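Local coordinates for cobalt-precorrin-5B C(1)-methyltransferase (PDB 1SR8), which probably methylates C-1 of cobalt-precorrin-5B with S-adenosyl-L-methionine, giving cobalt-precorrin-6A in the anaerobic route to adenosylcobalamin, at residues V237-L243 and L257-W261. Numbering follows the deposited sequence.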
loop_
_atom_site.group_PDB
_atom_site.type_symbol
_atom_site.label_atom_id
_atom_site.label_comp_id
_atom_site.label_asym_id
_atom_site.label_seq_id
_atom_site.Cartn_x
_atom_site.Cartn_y
_atom_site.Cartn_z
ATOM N N VAL A 237 -5.174 8.949 -9.941
ATOM C CA VAL A 237 -5.483 10.170 -10.664
ATOM C C VAL A 237 -5.520 9.930 -12.167
ATOM O O VAL A 237 -5.797 10.847 -12.943
ATOM C CB VAL A 237 -4.451 11.272 -10.354
ATOM C CG1 VAL A 237 -4.394 11.514 -8.840
ATOM C CG2 VAL A 237 -3.085 10.872 -10.902
ATOM N N HIS A 238 -5.261 8.686 -12.564
ATOM C CA HIS A 238 -5.241 8.296 -13.976
ATOM C C HIS A 238 -6.639 7.906 -14.453
ATOM O O HIS A 238 -6.828 6.850 -15.055
ATOM C CB HIS A 238 -4.282 7.119 -14.156
ATOM C CG HIS A 238 -2.972 7.301 -13.451
ATOM N ND1 HIS A 238 -1.995 8.162 -13.904
ATOM C CD2 HIS A 238 -2.497 6.767 -12.300
ATOM C CE1 HIS A 238 -0.977 8.151 -13.063
ATOM N NE2 HIS A 238 -1.256 7.313 -12.081
ATOM N N ILE A 239 -7.606 8.778 -14.174
ATOM C CA ILE A 239 -9.009 8.572 -14.533
ATOM C C ILE A 239 -9.277 8.685 -16.028
ATOM O O ILE A 239 -10.071 7.917 -16.577
ATOM C CB ILE A 239 -9.915 9.584 -13.793
ATOM C CG1 ILE A 239 -9.954 9.243 -12.301
ATOM C CG2 ILE A 239 -11.319 9.567 -14.375
ATOM C CD1 ILE A 239 -10.743 10.225 -11.452
ATOM N N ASP A 240 -8.618 9.642 -16.676
ATOM C CA ASP A 240 -8.788 9.861 -18.111
ATOM C C ASP A 240 -8.536 8.570 -18.877
ATOM O O ASP A 240 -9.273 8.224 -19.804
ATOM C CB ASP A 240 -7.833 10.952 -18.612
ATOM C CG ASP A 240 -8.134 12.318 -18.010
ATOM O OD1 ASP A 240 -9.309 12.751 -18.055
ATOM O OD2 ASP A 240 -7.188 12.962 -17.501
ATOM N N GLU A 241 -7.485 7.859 -18.488
ATOM C CA GLU A 241 -7.161 6.605 -19.133
ATOM C C GLU A 241 -8.267 5.575 -18.927
ATOM O O GLU A 241 -8.684 4.892 -19.864
ATOM C CB GLU A 241 -5.835 6.072 -18.593
ATOM C CG GLU A 241 -4.656 6.768 -19.205
ATOM C CD GLU A 241 -4.742 6.748 -20.720
ATOM O OE1 GLU A 241 -4.749 5.631 -21.297
ATOM O OE2 GLU A 241 -4.819 7.843 -21.328
ATOM N N ALA A 242 -8.735 5.462 -17.692
ATOM C CA ALA A 242 -9.785 4.521 -17.373
ATOM C C ALA A 242 -11.038 4.843 -18.184
ATOM O O ALA A 242 -11.790 3.942 -18.565
ATOM C CB ALA A 242 -10.088 4.577 -15.883
ATOM N N LEU A 243 -11.256 6.127 -18.458
ATOM C CA LEU A 243 -12.430 6.550 -19.214
ATOM C C LEU A 243 -12.443 6.079 -20.673
ATOM O O LEU A 243 -13.438 6.269 -21.377
ATOM C CB LEU A 243 -12.580 8.072 -19.148
ATOM C CG LEU A 243 -13.033 8.600 -17.782
ATOM C CD1 LEU A 243 -13.099 10.123 -17.801
ATOM C CD2 LEU A 243 -14.400 8.013 -17.435
ATOM N N LEU A 257 -7.963 13.827 -4.698
ATOM C CA LEU A 257 -7.484 13.284 -5.962
ATOM C C LEU A 257 -8.377 13.622 -7.146
ATOM O O LEU A 257 -7.903 13.730 -8.278
ATOM C CB LEU A 257 -7.316 11.767 -5.845
ATOM C CG LEU A 257 -6.157 11.319 -4.956
ATOM C CD1 LEU A 257 -6.291 9.860 -4.598
ATOM C CD2 LEU A 257 -4.861 11.568 -5.688
ATOM N N LEU A 258 -9.670 13.790 -6.892
ATOM C CA LEU A 258 -10.603 14.129 -7.960
ATOM C C LEU A 258 -10.323 15.513 -8.550
ATOM O O LEU A 258 -10.419 15.708 -9.762
ATOM C CB LEU A 258 -12.047 14.056 -7.450
ATOM C CG LEU A 258 -12.597 12.653 -7.191
ATOM C CD1 LEU A 258 -14.017 12.746 -6.662
ATOM C CD2 LEU A 258 -12.557 11.848 -8.482
ATOM N N LYS A 259 -9.979 16.479 -7.702
ATOM C CA LYS A 259 -9.691 17.817 -8.207
ATOM C C LYS A 259 -8.334 17.823 -8.909
ATOM O O LYS A 259 -8.091 18.640 -9.797
ATOM C CB LYS A 259 -9.720 18.854 -7.076
ATOM C CG LYS A 259 -8.757 18.575 -5.951
ATOM C CD LYS A 259 -8.724 19.726 -4.957
ATOM C CE LYS A 259 -7.725 19.440 -3.843
ATOM N NZ LYS A 259 -6.391 19.053 -4.396
ATOM N N ILE A 260 -7.454 16.904 -8.517
ATOM C CA ILE A 260 -6.144 16.805 -9.154
ATOM C C ILE A 260 -6.348 16.304 -10.583
ATOM O O ILE A 260 -5.706 16.776 -11.515
ATOM C CB ILE A 260 -5.214 15.822 -8.403
ATOM C CG1 ILE A 260 -4.913 16.354 -7.002
ATOM C CG2 ILE A 260 -3.923 15.629 -9.178
ATOM C CD1 ILE A 260 -4.018 15.455 -6.177
ATOM N N TRP A 261 -7.245 15.340 -10.755
ATOM C CA TRP A 261 -7.525 14.813 -12.083
ATOM C C TRP A 261 -8.329 15.834 -12.891
ATOM O O TRP A 261 -7.997 16.143 -14.038
ATOM C CB TRP A 261 -8.316 13.508 -11.979
ATOM C CG TRP A 261 -9.222 13.305 -13.145
ATOM C CD1 TRP A 261 -8.856 13.055 -14.431
ATOM C CD2 TRP A 261 -10.650 13.434 -13.150
ATOM N NE1 TRP A 261 -9.964 13.027 -15.242
ATOM C CE2 TRP A 261 -11.079 13.256 -14.481
ATOM C CE3 TRP A 261 -11.608 13.687 -12.156
ATOM C CZ2 TRP A 261 -12.428 13.323 -14.848
ATOM C CZ3 TRP A 261 -12.951 13.755 -12.522
ATOM C CH2 TRP A 261 -13.346 13.572 -13.857
#
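The indole of Trp261 is held in two ways by consecutive residues of 237-243. At its edge, NE1 of Trp261 donates a hydrogen bond to OD1 of Asp240 (2.9 Å, N-H...O angle 160°). Over one face lies Ile239. CB of Ile239 makes a CH-pi contact, 3.6 Å from the centroid of the five-membered ring of Trp261 and almost on the ring normal. CD1 of Ile239 also packs against CD2 of Leu258 at 3.8 Å. Val237 continues the apolar contact toward the surface, where its CG1 lies 4.2 Å from CG2 of Ile260. The short helix 239-242 and helix 255-262 each follow a strand of the four-stranded parallel sheet, 231-234 and 248-253 respectively. Ile239, Leu258 and Trp261 all touch Ile251 of strand 248-253, so the contact sits against the sheet. OD1 of Asp240 also forms a salt bridge with Arg271. One carboxylate oxygen thus serves both a neutral indole N-H and a positive charge. The indole can therefore be buried against aliphatic side chains with its one polar group satisfied.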